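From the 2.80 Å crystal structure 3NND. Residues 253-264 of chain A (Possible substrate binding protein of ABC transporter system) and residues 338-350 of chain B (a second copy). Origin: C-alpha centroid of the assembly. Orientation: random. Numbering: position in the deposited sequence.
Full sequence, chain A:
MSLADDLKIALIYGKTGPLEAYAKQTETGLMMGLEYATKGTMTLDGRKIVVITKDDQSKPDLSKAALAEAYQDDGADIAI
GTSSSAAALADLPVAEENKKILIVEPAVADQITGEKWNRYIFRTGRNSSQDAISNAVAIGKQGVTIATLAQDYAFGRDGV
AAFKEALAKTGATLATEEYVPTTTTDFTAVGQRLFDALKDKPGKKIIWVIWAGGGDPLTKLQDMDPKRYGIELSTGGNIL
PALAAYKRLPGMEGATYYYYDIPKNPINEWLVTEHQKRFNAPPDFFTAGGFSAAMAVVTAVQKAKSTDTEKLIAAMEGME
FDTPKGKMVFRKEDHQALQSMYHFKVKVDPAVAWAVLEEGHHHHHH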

ATOM      1  N   GLU A 253       5.127  22.306 -20.414  1.00 42.17           N
ATOM      2  CA  GLU A 253       4.376  23.469 -19.941  1.00 36.75           C
ATOM      3  C   GLU A 253       3.363  23.052 -18.876  1.00 36.72           C
ATOM      4  O   GLU A 253       3.069  21.871 -18.725  1.00 37.65           O
ATOM      5  CB  GLU A 253       3.687  24.167 -21.102  1.00 28.48           C
ATOM      6  N   GLY A 254       2.852  24.012 -18.114  1.00 36.81           N
ATOM      7  CA  GLY A 254       1.719  23.735 -17.248  1.00 30.88           C
ATOM      8  C   GLY A 254       1.968  23.558 -15.761  1.00 29.37           C
ATOM      9  O   GLY A 254       2.920  22.902 -15.340  1.00 26.56           O
ATOM     10  N   ALA A 255       1.068  24.134 -14.971  1.00 26.24           N
ATOM     11  CA  ALA A 255       1.080  24.013 -13.519  1.00 26.07           C
ATOM     12  C   ALA A 255       0.760  22.604 -13.058  1.00 27.84           C
ATOM     13  O   ALA A 255       0.053  21.853 -13.735  1.00 30.77           O
ATOM     14  CB  ALA A 255       0.081  24.990 -12.906  1.00 30.06           C
ATOM     15  N   THR A 256       1.273  22.252 -11.886  1.00 29.18           N
ATOM     16  CA  THR A 256       0.980  20.964 -11.282  1.00 27.92           C
ATOM     17  C   THR A 256      -0.211  21.100 -10.357  1.00 25.25           C
ATOM     18  O   THR A 256      -0.292  22.033  -9.571  1.00 27.68           O
ATOM     19  CB  THR A 256       2.181  20.432 -10.495  1.00 30.52           C
ATOM     20  OG1 THR A 256       3.302  20.295 -11.376  1.00 26.40           O
ATOM     21  CG2 THR A 256       1.852  19.081  -9.854  1.00 30.15           C
ATOM     22  N   TYR A 257      -1.139  20.164 -10.455  1.00 31.26           N
ATOM     23  CA  TYR A 257      -2.345  20.209  -9.644  1.00 29.97           C
ATOM     24  C   TYR A 257      -2.583  18.880  -8.933  1.00 25.67           C
ATOM     25  O   TYR A 257      -2.405  17.814  -9.513  1.00 26.96           O
ATOM     26  CB  TYR A 257      -3.555  20.557 -10.514  1.00 27.73           C
ATOM     27  CG  TYR A 257      -3.587  21.975 -11.058  1.00 30.00           C
ATOM     28  CD1 TYR A 257      -4.108  23.020 -10.305  1.00 34.70           C
ATOM     29  CD2 TYR A 257      -3.127  22.266 -12.337  1.00 32.50           C
ATOM     30  CE1 TYR A 257      -4.155  24.321 -10.808  1.00 34.50           C
ATOM     31  CE2 TYR A 257      -3.173  23.568 -12.847  1.00 29.84           C
ATOM     32  CZ  TYR A 257      -3.690  24.586 -12.079  1.00 31.45           C
ATOM     33  OH  TYR A 257      -3.739  25.874 -12.568  1.00 36.52           O
ATOM     34  N   TYR A 258      -2.967  18.953  -7.666  1.00 26.36           N
ATOM     35  CA  TYR A 258      -3.494  17.795  -6.963  1.00 30.13           C
ATOM     36  C   TYR A 258      -5.024  17.850  -6.965  1.00 31.41           C
ATOM     37  O   TYR A 258      -5.616  18.812  -6.478  1.00 31.17           O
ATOM     38  CB  TYR A 258      -2.975  17.730  -5.526  1.00 30.32           C
ATOM     39  CG  TYR A 258      -3.923  17.005  -4.593  1.00 32.77           C
ATOM     40  CD1 TYR A 258      -3.837  15.626  -4.407  1.00 33.72           C
ATOM     41  CD2 TYR A 258      -4.913  17.697  -3.911  1.00 31.33           C
ATOM     42  CE1 TYR A 258      -4.716  14.959  -3.558  1.00 37.82           C
ATOM     43  CE2 TYR A 258      -5.789  17.048  -3.064  1.00 35.18           C
ATOM     44  CZ  TYR A 258      -5.696  15.681  -2.890  1.00 38.72           C
ATOM     45  OH  TYR A 258      -6.586  15.051  -2.047  1.00 32.81           O
ATOM     46  N   TYR A 259      -5.662  16.823  -7.517  1.00 31.16           N
ATOM     47  CA  TYR A 259      -7.116  16.803  -7.606  1.00 30.88           C
ATOM     48  C   TYR A 259      -7.783  16.046  -6.455  1.00 30.92           C
ATOM     49  O   TYR A 259      -7.267  15.041  -5.961  1.00 27.14           O
ATOM     50  CB  TYR A 259      -7.560  16.236  -8.955  1.00 32.11           C
ATOM     51  CG  TYR A 259      -7.201  17.111 -10.139  1.00 33.18           C
ATOM     52  CD1 TYR A 259      -8.088  18.074 -10.611  1.00 33.90           C
ATOM     53  CD2 TYR A 259      -5.978  16.969 -10.789  1.00 30.75           C
ATOM     54  CE1 TYR A 259      -7.761  18.875 -11.693  1.00 32.83           C
ATOM     55  CE2 TYR A 259      -5.646  17.762 -11.874  1.00 29.80           C
ATOM     56  CZ  TYR A 259      -6.539  18.713 -12.321  1.00 34.05           C
ATOM     57  OH  TYR A 259      -6.214  19.511 -13.398  1.00 37.39           O
ATOM     58  N   TYR A 260      -8.935  16.554  -6.030  1.00 33.26           N
ATOM     59  CA  TYR A 260      -9.725  15.917  -4.980  1.00 33.02           C
ATOM     60  C   TYR A 260     -11.211  16.228  -5.140  1.00 36.79           C
ATOM     61  O   TYR A 260     -11.583  17.328  -5.567  1.00 36.84           O
ATOM     62  CB  TYR A 260      -9.221  16.311  -3.584  1.00 36.81           C
ATOM     63  CG  TYR A 260      -9.340  17.790  -3.209  1.00 40.24           C
ATOM     64  CD1 TYR A 260     -10.303  18.223  -2.291  1.00 37.18           C
ATOM     65  CD2 TYR A 260      -8.469  18.746  -3.739  1.00 34.51           C
ATOM     66  CE1 TYR A 260     -10.404  19.559  -1.934  1.00 30.09           C
ATOM     67  CE2 TYR A 260      -8.566  20.081  -3.384  1.00 30.76           C
ATOM     68  CZ  TYR A 260      -9.533  20.476  -2.484  1.00 32.65           C
ATOM     69  OH  TYR A 260      -9.639  21.798  -2.137  1.00 35.57           O
ATOM     70  N   ASP A 261     -12.051  15.243  -4.816  1.00 37.81           N
ATOM     71  CA  ASP A 261     -13.503  15.376  -4.938  1.00 33.17           C
ATOM     72  C   ASP A 261     -14.100  15.592  -3.557  1.00 31.13           C
ATOM     73  O   ASP A 261     -13.615  15.019  -2.590  1.00 33.17           O
ATOM     74  CB  ASP A 261     -14.106  14.103  -5.544  1.00 32.13           C
ATOM     75  CG  ASP A 261     -13.519  13.752  -6.901  1.00 31.83           C
ATOM     76  OD1 ASP A 261     -13.457  14.641  -7.767  1.00 35.28           O
ATOM     77  OD2 ASP A 261     -13.140  12.579  -7.111  1.00 27.79           O
ATOM     78  N   ILE A 262     -15.150  16.406  -3.460  1.00 30.84           N
ATOM     79  CA  ILE A 262     -15.872  16.572  -2.186  1.00 34.27           C
ATOM     80  C   ILE A 262     -17.371  16.250  -2.268  1.00 31.75           C
ATOM     81  O   ILE A 262     -18.056  16.688  -3.190  1.00 30.41           O
ATOM     82  CB  ILE A 262     -15.749  18.007  -1.610  1.00 39.14           C
ATOM     83  CG1 ILE A 262     -14.282  18.415  -1.408  1.00 36.81           C
ATOM     84  CG2 ILE A 262     -16.519  18.102  -0.293  1.00 34.00           C
ATOM     85  CD1 ILE A 262     -13.613  17.742  -0.231  1.00 32.08           C
ATOM     86  N   PRO A 263     -17.886  15.485  -1.289  1.00 32.50           N
ATOM     87  CA  PRO A 263     -19.325  15.249  -1.253  1.00 29.20           C
ATOM     88  C   PRO A 263     -20.057  16.570  -1.271  1.00 26.07           C
ATOM     89  O   PRO A 263     -19.744  17.451  -0.494  1.00 27.72           O
ATOM     90  CB  PRO A 263     -19.518  14.544   0.084  1.00 30.29           C
ATOM     91  CG  PRO A 263     -18.260  13.772   0.260  1.00 29.73           C
ATOM     92  CD  PRO A 263     -17.177  14.666  -0.289  1.00 38.53           C
ATOM     93  N   LYS A 264     -21.011  16.690  -2.181  1.00 30.40           N
ATOM     94  CA  LYS A 264     -21.797  17.897  -2.375  1.00 27.29           C
ATOM     95  C   LYS A 264     -22.539  18.241  -1.089  1.00 26.47           C
ATOM     96  O   LYS A 264     -22.809  17.363  -0.260  1.00 27.12           O
ATOM     97  CB  LYS A 264     -22.804  17.630  -3.495  1.00 29.62           C
ATOM     98  CG  LYS A 264     -22.798  18.612  -4.645  1.00 30.20           C
ATOM     99  CD  LYS A 264     -23.121  17.895  -5.945  1.00 30.19           C
ATOM    100  CE  LYS A 264     -23.757  18.824  -6.951  1.00 34.12           C
ATOM    101  NZ  LYS A 264     -23.744  18.248  -8.324  1.00 40.74           N
TER
ATOM    102  N   LEU B 338     -23.960   6.743  -7.398  1.00 26.16           N
ATOM    103  CA  LEU B 338     -22.618   7.227  -7.162  1.00 25.42           C
ATOM    104  C   LEU B 338     -22.669   8.344  -6.140  1.00 26.62           C
ATOM    105  O   LEU B 338     -23.602   9.145  -6.136  1.00 29.77           O
ATOM    106  CB  LEU B 338     -22.028   7.762  -8.462  1.00 28.23           C
ATOM    107  CG  LEU B 338     -21.949   6.818  -9.660  1.00 27.36           C
ATOM    108  CD1 LEU B 338     -21.700   7.611 -10.927  1.00 29.88           C
ATOM    109  CD2 LEU B 338     -20.856   5.789  -9.454  1.00 28.37           C
ATOM    110  N   GLN B 339     -21.672   8.395  -5.269  1.00 26.19           N
ATOM    111  CA  GLN B 339     -21.499   9.540  -4.385  1.00 29.53           C
ATOM    112  C   GLN B 339     -21.387  10.815  -5.243  1.00 33.11           C
ATOM    113  O   GLN B 339     -20.656  10.843  -6.237  1.00 36.53           O
ATOM    114  CB  GLN B 339     -20.258   9.318  -3.522  1.00 30.13           C
ATOM    115  CG  GLN B 339     -19.966  10.403  -2.537  1.00 31.82           C
ATOM    116  CD  GLN B 339     -21.150  10.717  -1.662  1.00 37.65           C
ATOM    117  OE1 GLN B 339     -21.355  10.091  -0.622  1.00 36.94           O
ATOM    118  NE2 GLN B 339     -21.934  11.709  -2.070  1.00 34.99           N
ATOM    119  N   SER B 340     -22.117  11.866  -4.878  1.00 31.24           N
ATOM    120  CA  SER B 340     -22.225  13.058  -5.735  1.00 31.11           C
ATOM    121  C   SER B 340     -21.268  14.193  -5.347  1.00 34.57           C
ATOM    122  O   SER B 340     -21.409  14.776  -4.269  1.00 30.96           O
ATOM    123  CB  SER B 340     -23.663  13.576  -5.724  1.00 26.82           C
ATOM    124  OG  SER B 340     -23.809  14.709  -6.553  1.00 27.40           O
HETATM  125  N   MSE B 341     -20.327  14.526  -6.237  1.00 35.61           N
HETATM  126  CA  MSE B 341     -19.228  15.445  -5.897  1.00 33.81           C
HETATM  127  C   MSE B 341     -19.201  16.791  -6.609  1.00 34.65           C
HETATM  128  O   MSE B 341     -19.930  17.040  -7.568  1.00 40.04           O
HETATM  129  CB  MSE B 341     -17.890  14.787  -6.189  1.00 31.41           C
HETATM  130  CG  MSE B 341     -17.841  13.325  -5.862  1.00 37.38           C
HETATM  131 SE   MSE B 341     -17.450  13.044  -3.985  1.00 55.43          SE
HETATM  132  CE  MSE B 341     -16.947  11.154  -4.088  1.00 33.02           C
ATOM    133  N   TYR B 342     -18.346  17.665  -6.100  1.00 33.33           N
ATOM    134  CA  TYR B 342     -17.826  18.773  -6.875  1.00 33.40           C
ATOM    135  C   TYR B 342     -16.352  18.493  -6.913  1.00 32.52           C
ATOM    136  O   TYR B 342     -15.826  17.770  -6.065  1.00 32.47           O
ATOM    137  CB  TYR B 342     -18.069  20.130  -6.210  1.00 29.31           C
ATOM    138  CG  TYR B 342     -19.464  20.655  -6.388  1.00 30.43           C
ATOM    139  CD1 TYR B 342     -20.018  20.792  -7.651  1.00 31.41           C
ATOM    140  CD2 TYR B 342     -20.231  21.016  -5.294  1.00 30.42           C
ATOM    141  CE1 TYR B 342     -21.300  21.264  -7.816  1.00 30.80           C
ATOM    142  CE2 TYR B 342     -21.514  21.491  -5.448  1.00 28.61           C
ATOM    143  CZ  TYR B 342     -22.046  21.611  -6.705  1.00 29.91           C
ATOM    144  OH  TYR B 342     -23.333  22.078  -6.844  1.00 34.08           O
ATOM    145  N   HIS B 343     -15.675  19.063  -7.890  1.00 32.30           N
ATOM    146  CA  HIS B 343     -14.261  18.809  -8.022  1.00 35.37           C
ATOM    147  C   HIS B 343     -13.479  20.038  -7.642  1.00 34.92           C
ATOM    148  O   HIS B 343     -13.863  21.160  -7.966  1.00 39.84           O
ATOM    149  CB  HIS B 343     -13.951  18.378  -9.447  1.00 35.40           C
ATOM    150  CG  HIS B 343     -14.914  17.364  -9.971  1.00 34.88           C
ATOM    151  ND1 HIS B 343     -14.718  16.008  -9.821  1.00 33.18           N
ATOM    152  CD2 HIS B 343     -16.094  17.508 -10.615  1.00 36.16           C
ATOM    153  CE1 HIS B 343     -15.726  15.359 -10.373  1.00 34.21           C
ATOM    154  NE2 HIS B 343     -16.574  16.245 -10.863  1.00 38.48           N
ATOM    155  N   PHE B 344     -12.392  19.821  -6.922  1.00 34.23           N
ATOM    156  CA  PHE B 344     -11.486  20.901  -6.611  1.00 32.75           C
ATOM    157  C   PHE B 344     -10.094  20.452  -6.982  1.00 32.90           C
ATOM    158  O   PHE B 344      -9.844  19.259  -7.177  1.00 35.07           O
ATOM    159  CB  PHE B 344     -11.541  21.231  -5.125  1.00 37.30           C
ATOM    160  CG  PHE B 344     -12.890  21.666  -4.649  1.00 30.51           C
ATOM    161  CD1 PHE B 344     -13.113  22.976  -4.270  1.00 36.64           C
ATOM    162  CD2 PHE B 344     -13.924  20.770  -4.562  1.00 27.67           C
ATOM    163  CE1 PHE B 344     -14.361  23.383  -3.821  1.00 36.21           C
ATOM    164  CE2 PHE B 344     -15.169  21.169  -4.117  1.00 33.03           C
ATOM    165  CZ  PHE B 344     -15.389  22.475  -3.750  1.00 29.46           C
ATOM    166  N   LYS B 345      -9.195  21.416  -7.101  1.00 31.85           N
ATOM    167  CA  LYS B 345      -7.783  21.120  -7.279  1.00 32.43           C
ATOM    168  C   LYS B 345      -6.943  22.120  -6.486  1.00 34.22           C
ATOM    169  O   LYS B 345      -7.462  23.050  -5.859  1.00 31.71           O
ATOM    170  CB  LYS B 345      -7.401  21.146  -8.762  1.00 31.32           C
ATOM    171  CG  LYS B 345      -7.633  22.484  -9.453  1.00 29.82           C
ATOM    172  CD  LYS B 345      -7.369  22.387 -10.935  1.00 27.84           C
ATOM    173  CE  LYS B 345      -7.877  23.616 -11.652  1.00 30.87           C
ATOM    174  NZ  LYS B 345      -7.745  23.472 -13.132  1.00 38.91           N
ATOM    175  N   VAL B 346      -5.636  21.930  -6.509  1.00 30.91           N
ATOM    176  CA  VAL B 346      -4.770  22.901  -5.884  1.00 29.22           C
ATOM    177  C   VAL B 346      -3.466  23.022  -6.667  1.00 31.23           C
ATOM    178  O   VAL B 346      -2.849  22.021  -7.027  1.00 30.16           O
ATOM    179  CB  VAL B 346      -4.520  22.549  -4.421  1.00 28.73           C
ATOM    180  CG1 VAL B 346      -3.700  21.261  -4.308  1.00 24.56           C
ATOM    181  CG2 VAL B 346      -3.845  23.708  -3.728  1.00 27.74           C
ATOM    182  N   LYS B 347      -3.072  24.259  -6.958  1.00 28.66           N
ATOM    183  CA  LYS B 347      -1.838  24.521  -7.674  1.00 28.28           C
ATOM    184  C   LYS B 347      -0.714  24.479  -6.656  1.00 29.92           C
ATOM    185  O   LYS B 347      -0.760  25.201  -5.665  1.00 29.31           O
ATOM    186  CB  LYS B 347      -1.908  25.893  -8.324  1.00 31.08           C
ATOM    187  CG  LYS B 347      -0.722  26.265  -9.186  1.00 28.89           C
ATOM    188  CD  LYS B 347      -0.945  27.659  -9.752  1.00 30.71           C
ATOM    189  CE  LYS B 347      -0.298  27.826 -11.104  1.00 33.02           C
ATOM    190  NZ  LYS B 347      -1.246  28.510 -12.023  1.00 44.69           N
ATOM    191  N   VAL B 348       0.282  23.625  -6.887  1.00 28.42           N
ATOM    192  CA  VAL B 348       1.332  23.403  -5.898  1.00 27.18           C
ATOM    193  C   VAL B 348       2.655  24.065  -6.246  1.00 26.05           C
ATOM    194  O   VAL B 348       3.595  24.006  -5.461  1.00 25.00           O
ATOM    195  CB  VAL B 348       1.620  21.906  -5.690  1.00 26.39           C
ATOM    196  CG1 VAL B 348       0.337  21.155  -5.378  1.00 23.43           C
ATOM    197  CG2 VAL B 348       2.326  21.336  -6.911  1.00 25.73           C
ATOM    198  N   ASP B 349       2.733  24.676  -7.425  1.00 27.51           N
ATOM    199  CA  ASP B 349       3.969  25.298  -7.890  1.00 24.67           C
ATOM    200  C   ASP B 349       4.371  26.452  -6.980  1.00 24.49           C
ATOM    201  O   ASP B 349       5.470  26.473  -6.445  1.00 21.77           O
ATOM    202  CB  ASP B 349       3.839  25.760  -9.347  1.00 22.41           C
ATOM    203  CG  ASP B 349       3.647  24.595 -10.309  1.00 29.71           C
ATOM    204  OD1 ASP B 349       2.914  23.657  -9.953  1.00 33.97           O
ATOM    205  OD2 ASP B 349       4.228  24.599 -11.414  1.00 32.29           O
ATOM    206  N   PRO B 350       3.472  27.418  -6.792  1.00 24.78           N
ATOM    207  CA  PRO B 350       3.799  28.518  -5.887  1.00 23.30           C
ATOM    208  C   PRO B 350       4.462  28.052  -4.587  1.00 25.61           C
ATOM    209  O   PRO B 350       5.501  28.599  -4.210  1.00 28.74           O
ATOM    210  CB  PRO B 350       2.432  29.129  -5.598  1.00 24.25           C
ATOM    211  CG  PRO B 350       1.662  28.885  -6.860  1.00 23.92           C
ATOM    212  CD  PRO B 350       2.136  27.570  -7.396  1.00 24.18           C
TER

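Two copies of the protein join edge to edge: the strand of chain A ending at A:Pro263 lies against B:Met341 to B:Lys347, antiparallel at 159°, the axes approaching to 4.6 Å. The two stretches together bury 1181 Å². Every second residue of chain A turns its backbone to the partner. A:Tyr260 N reaches B:Phe344 O at 3.1 Å and B:Phe344 N reaches A:Tyr260 O at 3.0 Å; the next ring of bonds pairs A:Ile262 N with B:Tyr342 O (3.0 Å) and B:Tyr342 N with A:Ile262 O (3.1 Å). Toward the other end, A:Tyr258 N bonds B:Val346 O at 3.1 Å, but the return bond, B:Val346 N to A:Tyr258 O at 3.1 Å, is bent to 129° and weak. The ladder runs on past these pairs, with A:Lys264 N on B:Ser340 O (2.9 Å) and B:Val348 N on A:Thr256 O (3.2 Å). Between the rungs, alpha carbons press against carbonyls, as where A:Tyr257 CA sits 3.2 Å from B:Val346 O.

On the face carrying A:Tyr257, A:Tyr259 and A:Asp261, the long side chain of B:Lys345 is the main bump. Its CE lies over one face of the A:Tyr257 ring, 4.2 Å from the centroid, and its NZ stands 4.4 Å from that centroid, 13° off the normal, so the charge faces the pi cloud. Its CD also touches A:Tyr259 CE1 at 3.6 Å, so the aliphatic chain fills the hollow between the two tyrosines. Farther along, A:Asp261 OD1 accepts a hydrogen bond from B:His343 ND1 at 2.8 Å, approaching the imidazole edge near its plane.

The other face is more apolar. A:Tyr260, in the p rotamer, brings its ring over B:Phe344 CB, which lies 3.7 Å from the ring centroid; the two aromatic planes are tilted by only 24° but slid apart, centroids 5.7 Å distant, so they barely overlap. A:Ile262 CG1 meets B:Phe344 CD2 at 4.0 Å, and the phenyl is thus lodged beside both neighbors. B:Val346 CG1 abuts the edge of the A:Tyr258 ring, 3.8 Å from CD2.

The ends are closed by side chains. A:Lys264 lays CD over the face of the B:Tyr342 ring, 4.1 Å from its centroid, while A:Pro263 CD rests 4.0 Å from SE of selenomethionine B:Met341. At the other end, B:Asp349 OD1 takes a hydrogen bond from A:Thr256 N (2.9 Å), and A:Ala255 CB nestles against B:Lys347 CE at 3.4 Å.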